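Local coordinates for protein prolyl-tRNA synthetase (Naegleria fowleri, PDB 6NAB) that probably attaches proline to its cognate tRNA in an ATP-dependent, two-step reaction that passes through a prolyl-adenylate, at residues I114-T119 / N147-E152; N143-V148 / Y166-H171. One frame throughout, in Å; residues are numbered along the deposited sequence.

Interaction 1 of 2, residues I114-T119 / N147-E152. With PRO (proline), chain N; AMP (adenosine monophosphate), chain M.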
loop_
_atom_site.group_PDB
_atom_site.type_symbol
_atom_site.label_atom_id
_atom_site.label_comp_id
_atom_site.label_asym_id
_atom_site.label_seq_id
_atom_site.Cartn_x
_atom_site.Cartn_y
_atom_site.Cartn_z
ATOM N N ILE B 114 -15.305 -16.191 -8.689
ATOM C CA ILE B 114 -15.182 -14.758 -8.465
ATOM C C ILE B 114 -13.952 -14.263 -9.210
ATOM O O ILE B 114 -12.997 -15.011 -9.447
ATOM C CB ILE B 114 -15.097 -14.384 -6.962
ATOM C CG1 ILE B 114 -13.888 -15.058 -6.327
ATOM C CG2 ILE B 114 -16.403 -14.741 -6.229
ATOM C CD1 ILE B 114 -13.793 -14.830 -4.845
ATOM N N ALA B 115 -13.990 -12.993 -9.583
ATOM C CA ALA B 115 -12.996 -12.384 -10.448
ATOM C C ALA B 115 -12.052 -11.492 -9.651
ATOM O O ALA B 115 -12.419 -10.941 -8.610
ATOM C CB ALA B 115 -13.688 -11.566 -11.540
ATOM N N LEU B 116 -10.834 -11.337 -10.162
ATOM C CA LEU B 116 -9.888 -10.368 -9.629
ATOM C C LEU B 116 -10.125 -9.016 -10.294
ATOM O O LEU B 116 -10.345 -8.941 -11.507
ATOM C CB LEU B 116 -8.448 -10.830 -9.868
ATOM C CG LEU B 116 -8.063 -12.211 -9.335
ATOM C CD1 LEU B 116 -6.580 -12.476 -9.579
ATOM C CD2 LEU B 116 -8.397 -12.294 -7.856
ATOM N N ARG B 117 -10.072 -7.957 -9.498
ATOM C CA ARG B 117 -10.398 -6.624 -9.974
ATOM C C ARG B 117 -9.484 -6.212 -11.130
ATOM O O ARG B 117 -8.248 -6.227 -10.982
ATOM C CB ARG B 117 -10.308 -5.598 -8.832
ATOM C CG ARG B 117 -8.920 -5.205 -8.365
ATOM C CD ARG B 117 -8.920 -4.228 -7.185
ATOM N NE ARG B 117 -7.712 -4.496 -6.415
ATOM C CZ ARG B 117 -7.583 -4.405 -5.102
ATOM N NH1 ARG B 117 -8.597 -4.014 -4.327
ATOM N NH2 ARG B 117 -6.408 -4.728 -4.566
ATOM N N PRO B 118 -10.033 -5.877 -12.286
ATOM C CA PRO B 118 -9.229 -5.212 -13.332
ATOM C C PRO B 118 -9.215 -3.706 -13.139
ATOM O O PRO B 118 -8.412 -2.993 -13.758
ATOM C CB PRO B 118 -9.950 -5.620 -14.618
ATOM C CG PRO B 118 -11.379 -5.690 -14.201
ATOM C CD PRO B 118 -11.382 -6.213 -12.772
ATOM N N THR B 119 -10.149 -3.227 -12.310
ATOM C CA THR B 119 -10.453 -1.834 -11.979
ATOM C C THR B 119 -11.686 -1.909 -11.085
ATOM O O THR B 119 -12.394 -2.916 -11.142
ATOM C CB THR B 119 -10.702 -0.962 -13.228
ATOM O OG1 THR B 119 -11.014 0.381 -12.816
ATOM C CG2 THR B 119 -11.849 -1.519 -14.096
ATOM N N ASN B 147 -3.246 -3.105 -5.889
ATOM C CA ASN B 147 -2.822 -3.879 -7.044
ATOM C C ASN B 147 -4.037 -4.258 -7.890
ATOM O O ASN B 147 -5.147 -4.436 -7.384
ATOM C CB ASN B 147 -2.050 -5.140 -6.619
ATOM C CG ASN B 147 -2.836 -6.028 -5.654
ATOM O OD1 ASN B 147 -3.779 -5.587 -4.996
ATOM N ND2 ASN B 147 -2.442 -7.292 -5.576
ATOM N N VAL B 148 -3.830 -4.350 -9.194
ATOM C CA VAL B 148 -4.897 -4.735 -10.103
ATOM C C VAL B 148 -4.341 -5.753 -11.085
ATOM O O VAL B 148 -3.132 -5.840 -11.311
ATOM C CB VAL B 148 -5.509 -3.518 -10.829
ATOM C CG1 VAL B 148 -6.596 -2.895 -9.953
ATOM C CG2 VAL B 148 -4.449 -2.493 -11.088
ATOM N N VAL B 149 -5.246 -6.545 -11.653
ATOM C CA VAL B 149 -4.906 -7.660 -12.540
ATOM C C VAL B 149 -5.630 -7.494 -13.873
ATOM O O VAL B 149 -6.865 -7.423 -13.915
ATOM C CB VAL B 149 -5.261 -9.010 -11.893
ATOM C CG1 VAL B 149 -5.048 -10.153 -12.858
ATOM C CG2 VAL B 149 -4.449 -9.221 -10.560
ATOM N N ARG B 150 -4.865 -7.453 -14.959
ATOM C CA ARG B 150 -5.423 -7.495 -16.308
ATOM C C ARG B 150 -4.628 -8.530 -17.078
ATOM O O ARG B 150 -3.418 -8.369 -17.273
ATOM C CB ARG B 150 -5.354 -6.124 -16.990
ATOM C CG ARG B 150 -6.267 -5.081 -16.320
ATOM C CD ARG B 150 -6.259 -3.707 -17.021
ATOM N NE ARG B 150 -6.909 -2.690 -16.174
ATOM C CZ ARG B 150 -7.144 -1.427 -16.530
ATOM N NH1 ARG B 150 -6.793 -0.980 -17.743
ATOM N NH2 ARG B 150 -7.728 -0.599 -15.664
ATOM N N TRP B 151 -5.292 -9.612 -17.476
ATOM C CA TRP B 151 -4.599 -10.711 -18.140
ATOM C C TRP B 151 -4.340 -10.306 -19.589
ATOM O O TRP B 151 -4.981 -10.771 -20.531
ATOM C CB TRP B 151 -5.383 -12.008 -18.030
ATOM C CG TRP B 151 -4.462 -13.168 -17.895
ATOM C CD1 TRP B 151 -4.165 -14.104 -18.846
ATOM C CD2 TRP B 151 -3.654 -13.477 -16.759
ATOM N NE1 TRP B 151 -3.249 -14.999 -18.353
ATOM C CE2 TRP B 151 -2.914 -14.632 -17.075
ATOM C CE3 TRP B 151 -3.492 -12.893 -15.496
ATOM C CZ2 TRP B 151 -2.027 -15.220 -16.171
ATOM C CZ3 TRP B 151 -2.610 -13.477 -14.600
ATOM C CH2 TRP B 151 -1.889 -14.625 -14.942
ATOM N N GLU B 152 -3.369 -9.404 -19.740
ATOM C CA GLU B 152 -3.081 -8.761 -21.015
ATOM C C GLU B 152 -2.862 -9.785 -22.122
ATOM O O GLU B 152 -2.170 -10.791 -21.937
ATOM C CB GLU B 152 -1.843 -7.866 -20.865
ATOM C CG GLU B 152 -1.990 -6.765 -19.802
ATOM C CD GLU B 152 -2.746 -5.539 -20.331
ATOM O OE1 GLU B 152 -2.803 -5.336 -21.578
ATOM O OE2 GLU B 152 -3.310 -4.801 -19.495
HETATM N N PRO N . -10.645 3.029 -13.515
HETATM C CA PRO N . -10.090 3.799 -14.636
HETATM C C PRO N . -9.244 2.928 -15.563
HETATM O O PRO N . -8.679 3.419 -16.550
HETATM C CB PRO N . -9.227 4.866 -13.944
HETATM C CG PRO N . -8.878 4.246 -12.593
HETATM C CD PRO N . -10.114 3.479 -12.213
HETATM O OXT PRO N . -9.122 1.713 -15.351
HETATM P P AMP M . -6.425 2.676 -18.864
HETATM O O1P AMP M . -7.659 1.897 -18.242
HETATM O O2P AMP M . -5.771 2.088 -20.152
HETATM O O3P AMP M . -6.821 4.142 -19.004
HETATM O "O5'" AMP M . -5.245 2.763 -17.793
HETATM C "C5'" AMP M . -5.471 3.219 -16.462
HETATM C "C4'" AMP M . -4.168 3.442 -15.739
HETATM O "O4'" AMP M . -3.482 2.167 -15.613
HETATM C "C3'" AMP M . -3.201 4.376 -16.460
HETATM O "O3'" AMP M . -2.442 5.120 -15.506
HETATM C "C2'" AMP M . -2.306 3.404 -17.243
HETATM O "O2'" AMP M . -1.024 3.907 -17.523
HETATM C "C1'" AMP M . -2.248 2.197 -16.310
HETATM N N9 AMP M . -2.105 0.894 -16.977
HETATM C C8 AMP M . -3.030 0.282 -17.780
HETATM N N7 AMP M . -2.739 -0.963 -18.084
HETATM C C5 AMP M . -1.530 -1.181 -17.446
HETATM C C6 AMP M . -0.697 -2.315 -17.350
HETATM N N6 AMP M . -0.982 -3.497 -17.910
HETATM N N1 AMP M . 0.441 -2.201 -16.624
HETATM C C2 AMP M . 0.712 -1.033 -16.035
HETATM N N3 AMP M . 0.001 0.102 -16.048
HETATM C C4 AMP M . -1.114 -0.040 -16.770
HETATM O O HOH W 1 -8.668 -9.645 -13.434
#
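Arg150 takes hold of Pro118 side-on, NE and NH2 both donating to the one carbonyl oxygen, with Arg150 NE 2.9 Å from Pro118 O. With its chain extended from CG to NE, the same guanidinium also reaches the ligands: NH1 lies 3.0 Å from AMP O1P in a nearly straight bond (168°), and NH2 lies 2.7 Å from PRO OXT. All three acceptors sit at the edge of the group, near its plane, which fixes its rotation. Beside it, Thr119 OG1 accepts a hydrogen bond from PRO N at 2.8 Å and is also hydrogen-bonded to Glu121.

Arg117 divides its grip between two atoms of Asn147. Its NE is 2.7 Å from the backbone Asn147 O, while NH2 meets the amide Asn147 OD1 at 2.8 Å, the guanidinium and amide planes standing 69° apart. Val149 N closes this polar part by a backbone bond to Arg117 O, 3.1 Å long.

Against this directly hydrogen-bonded region, the Leu116 side is looser: Leu116 CD1 approaches Val149 CG2 only to 4.0 Å, and a water donates to both Leu116 O and Val149 O, bridging the two backbones. Arg150 is placed as the motif 2 arginine of class II synthetases is, and its bonds to carboxylate and phosphate are consistent with a role in holding the two groups together and offsetting their negative charge.

Interaction 2 of 2, residues N143-V148 / Y166-H171; sequences NQWTNV and YWQEGH. With PRO (proline), chain N; AMP (adenosine monophosphate), chain M.
Gln168 lays its CB over one face of the Trp145 indole, 3.5 Å from the centroid of the six-membered ring and 11° off the ring normal. A bend at chi2 (75°) then turns the Gln168 amide toward the neighbouring strand, where NE2 donates to Asn143 OD1 at 2.9 Å with the two amides nearly coplanar. The other ends are held outside the pair, Gln168 OE1 by Tyr191 and Trp145 NE1 by Asp63.

The opposite sheet face carries Gln144, Thr146, Trp167 and Glu169. Gln144 and Glu169 run side by side, and Gln144 NE2 meets Glu169 OE1 at 3.0 Å from above the carboxylate plane; Ser120 bonds the same oxygen, and Phe76 N holds Gln144 OE1. The second oxygen, Glu169 OE2, takes a bond from His171 NE2 at 2.9 Å. Bonds to both oxygens hold the carboxylate in place beside the proline, with Glu169 OE2 3.6 Å from PRO CD. Trp167 has Glu169 CB over one ring face and, in one of the two conformers of Val148, Val148 CG2 over the other, its NE1 making weak bonds to Thr146 OG1 and Glu169 OE1. Its far edge points at the ligand, Trp167 CH2 standing 3.5 Å from PRO OXT.

The axes of segments 143-148 and 166-171 run 158° apart, with hydrogen-bonded pairs Gln144-Glu169 and Thr146-Trp167: an antiparallel pair that fits motif 2 of a class II synthetase, forming part of the proline pocket.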
loop_
_atom_site.group_PDB
_atom_site.type_symbol
_atom_site.label_atom_id
_atom_site.label_comp_id
_atom_site.label_asym_id
_atom_site.label_seq_id
_atom_site.Cartn_x
_atom_site.Cartn_y
_atom_site.Cartn_z
ATOM N N ASN B 143 -10.188 7.443 -2.887
ATOM C CA ASN B 143 -8.989 6.976 -3.574
ATOM C C ASN B 143 -8.486 5.711 -2.894
ATOM O O ASN B 143 -8.618 5.562 -1.675
ATOM C CB ASN B 143 -7.879 8.042 -3.533
ATOM C CG ASN B 143 -6.567 7.555 -4.133
ATOM O OD1 ASN B 143 -6.442 7.426 -5.361
ATOM N ND2 ASN B 143 -5.556 7.335 -3.270
ATOM N N GLN B 144 -7.865 4.815 -3.672
ATOM C CA GLN B 144 -7.173 3.685 -3.057
ATOM C C GLN B 144 -5.898 3.345 -3.812
ATOM O O GLN B 144 -5.846 3.441 -5.048
ATOM C CB GLN B 144 -8.078 2.446 -2.950
ATOM C CG GLN B 144 -8.676 1.934 -4.262
ATOM C CD GLN B 144 -9.562 0.712 -4.025
ATOM O OE1 GLN B 144 -10.008 0.490 -2.911
ATOM N NE2 GLN B 144 -9.810 -0.084 -5.077
ATOM N N TRP B 145 -4.866 2.968 -3.043
ATOM C CA TRP B 145 -3.586 2.474 -3.560
ATOM C C TRP B 145 -3.624 0.953 -3.519
ATOM O O TRP B 145 -3.587 0.365 -2.436
ATOM C CB TRP B 145 -2.409 3.000 -2.733
ATOM C CG TRP B 145 -2.278 4.514 -2.768
ATOM C CD1 TRP B 145 -2.815 5.402 -1.882
ATOM C CD2 TRP B 145 -1.582 5.296 -3.753
ATOM N NE1 TRP B 145 -2.481 6.687 -2.239
ATOM C CE2 TRP B 145 -1.742 6.651 -3.395
ATOM C CE3 TRP B 145 -0.856 4.981 -4.912
ATOM C CZ2 TRP B 145 -1.189 7.698 -4.145
ATOM C CZ3 TRP B 145 -0.309 6.021 -5.658
ATOM C CH2 TRP B 145 -0.483 7.362 -5.274
ATOM N N THR B 146 -3.721 0.308 -4.684
ATOM C CA THR B 146 -3.959 -1.131 -4.708
ATOM C C THR B 146 -3.218 -1.776 -5.872
ATOM O O THR B 146 -2.690 -1.102 -6.757
ATOM C CB THR B 146 -5.460 -1.480 -4.858
ATOM O OG1 THR B 146 -5.890 -1.142 -6.184
ATOM C CG2 THR B 146 -6.319 -0.730 -3.927
ATOM N N ASN B 147 -3.246 -3.105 -5.889
ATOM C CA ASN B 147 -2.822 -3.879 -7.044
ATOM C C ASN B 147 -4.037 -4.258 -7.890
ATOM O O ASN B 147 -5.147 -4.436 -7.384
ATOM C CB ASN B 147 -2.050 -5.140 -6.619
ATOM C CG ASN B 147 -2.836 -6.028 -5.654
ATOM O OD1 ASN B 147 -3.779 -5.587 -4.996
ATOM N ND2 ASN B 147 -2.442 -7.292 -5.576
ATOM N N VAL B 148 -3.830 -4.350 -9.194
ATOM C CA VAL B 148 -4.897 -4.735 -10.103
ATOM C C VAL B 148 -4.341 -5.753 -11.085
ATOM O O VAL B 148 -3.132 -5.840 -11.311
ATOM C CB VAL B 148 -5.509 -3.518 -10.829
ATOM C CG1 VAL B 148 -6.596 -2.895 -9.953
ATOM C CG2 VAL B 148 -4.449 -2.493 -11.088
ATOM N N TYR B 166 0.440 -1.931 -10.015
ATOM C CA TYR B 166 0.096 -1.180 -8.823
ATOM C C TYR B 166 -0.250 0.232 -9.251
ATOM O O TYR B 166 0.385 0.782 -10.152
ATOM C CB TYR B 166 1.263 -1.198 -7.810
ATOM C CG TYR B 166 1.752 -2.613 -7.624
ATOM C CD1 TYR B 166 1.089 -3.492 -6.785
ATOM C CD2 TYR B 166 2.817 -3.100 -8.373
ATOM C CE1 TYR B 166 1.504 -4.802 -6.647
ATOM C CE2 TYR B 166 3.246 -4.417 -8.244
ATOM C CZ TYR B 166 2.581 -5.260 -7.385
ATOM O OH TYR B 166 2.991 -6.559 -7.260
ATOM N N TRP B 167 -1.276 0.800 -8.631
ATOM C CA TRP B 167 -1.748 2.114 -9.042
ATOM C C TRP B 167 -2.424 2.795 -7.856
ATOM O O TRP B 167 -2.522 2.234 -6.759
ATOM C CB TRP B 167 -2.668 1.983 -10.274
ATOM C CG TRP B 167 -4.076 1.428 -10.038
ATOM C CD1 TRP B 167 -4.611 0.931 -8.861
ATOM C CD2 TRP B 167 -5.125 1.351 -11.012
ATOM N NE1 TRP B 167 -5.929 0.556 -9.062
ATOM C CE2 TRP B 167 -6.267 0.811 -10.366
ATOM C CE3 TRP B 167 -5.215 1.694 -12.374
ATOM C CZ2 TRP B 167 -7.473 0.590 -11.041
ATOM C CZ3 TRP B 167 -6.408 1.475 -13.037
ATOM C CH2 TRP B 167 -7.520 0.916 -12.378
ATOM N N GLN B 168 -2.851 4.029 -8.077
ATOM C CA GLN B 168 -3.978 4.590 -7.358
ATOM C C GLN B 168 -5.136 4.712 -8.334
ATOM O O GLN B 168 -4.940 4.934 -9.530
ATOM C CB GLN B 168 -3.659 5.957 -6.727
ATOM C CG GLN B 168 -3.146 7.042 -7.686
ATOM C CD GLN B 168 -4.241 7.667 -8.580
ATOM O OE1 GLN B 168 -3.976 8.030 -9.730
ATOM N NE2 GLN B 168 -5.468 7.768 -8.063
ATOM N N GLU B 169 -6.346 4.511 -7.827
ATOM C CA GLU B 169 -7.557 4.806 -8.580
ATOM C C GLU B 169 -8.438 5.704 -7.716
ATOM O O GLU B 169 -8.722 5.376 -6.554
ATOM C CB GLU B 169 -8.278 3.519 -9.007
ATOM C CG GLU B 169 -8.664 2.547 -7.856
ATOM C CD GLU B 169 -9.370 1.288 -8.376
ATOM O OE1 GLU B 169 -9.021 0.178 -7.911
ATOM O OE2 GLU B 169 -10.290 1.415 -9.230
ATOM N N GLY B 170 -8.790 6.872 -8.249
ATOM C CA GLY B 170 -9.688 7.799 -7.577
ATOM C C GLY B 170 -11.070 7.705 -8.201
ATOM O O GLY B 170 -11.201 7.525 -9.412
ATOM N N HIS B 171 -12.102 7.815 -7.358
ATOM C CA HIS B 171 -13.499 7.701 -7.796
ATOM C C HIS B 171 -14.297 8.804 -7.117
ATOM O O HIS B 171 -14.448 8.794 -5.891
ATOM C CB HIS B 171 -14.080 6.326 -7.456
ATOM C CG HIS B 171 -13.411 5.201 -8.169
ATOM N ND1 HIS B 171 -13.945 4.624 -9.305
ATOM C CD2 HIS B 171 -12.237 4.566 -7.937
ATOM C CE1 HIS B 171 -13.128 3.680 -9.740
ATOM N NE2 HIS B 171 -12.088 3.619 -8.925
HETATM N N PRO N . -10.645 3.029 -13.515
HETATM C CA PRO N . -10.090 3.799 -14.636
HETATM C C PRO N . -9.244 2.928 -15.563
HETATM O O PRO N . -8.679 3.419 -16.550
HETATM C CB PRO N . -9.227 4.866 -13.944
HETATM C CG PRO N . -8.878 4.246 -12.593
HETATM C CD PRO N . -10.114 3.479 -12.213
HETATM O OXT PRO N . -9.122 1.713 -15.351
HETATM P P AMP M . -6.425 2.676 -18.864
HETATM O O1P AMP M . -7.659 1.897 -18.242
HETATM O O2P AMP M . -5.771 2.088 -20.152
HETATM O O3P AMP M . -6.821 4.142 -19.004
HETATM O "O5'" AMP M . -5.245 2.763 -17.793
HETATM C "C5'" AMP M . -5.471 3.219 -16.462
HETATM C "C4'" AMP M . -4.168 3.442 -15.739
HETATM O "O4'" AMP M . -3.482 2.167 -15.613
HETATM C "C3'" AMP M . -3.201 4.376 -16.460
HETATM O "O3'" AMP M . -2.442 5.120 -15.506
HETATM C "C2'" AMP M . -2.306 3.404 -17.243
HETATM O "O2'" AMP M . -1.024 3.907 -17.523
HETATM C "C1'" AMP M . -2.248 2.197 -16.310
HETATM N N9 AMP M . -2.105 0.894 -16.977
HETATM C C8 AMP M . -3.030 0.282 -17.780
HETATM N N7 AMP M . -2.739 -0.963 -18.084
HETATM C C5 AMP M . -1.530 -1.181 -17.446
HETATM C C6 AMP M . -0.697 -2.315 -17.350
HETATM N N6 AMP M . -0.982 -3.497 -17.910
HETATM N N1 AMP M . 0.441 -2.201 -16.624
HETATM C C2 AMP M . 0.712 -1.033 -16.035
HETATM N N3 AMP M . 0.001 0.102 -16.048
HETATM C C4 AMP M . -1.114 -0.040 -16.770
#

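The centres of the two interactions lie about 12 Å apart, and both use strand 140-149. Along the chain 114-119 comes first, then the overlapping ranges 143-148 and 147-152, which share Asn147 and Val148, and finally 166-171. Interaction 2 pairs strand 140-149 with its neighbour 164-174, whereas interaction 1 joins the end of that strand to the segment leaving strand 108-116 of a separate three-stranded sheet. They touch directly: Arg150 NH2 is 3.6 Å from Trp167 CZ3. Both border proline and AMP and pack against the second subunit, so the 140-149/164-174 strand pair and the loop containing Thr119 form adjoining walls of one active site close to the dimer interface.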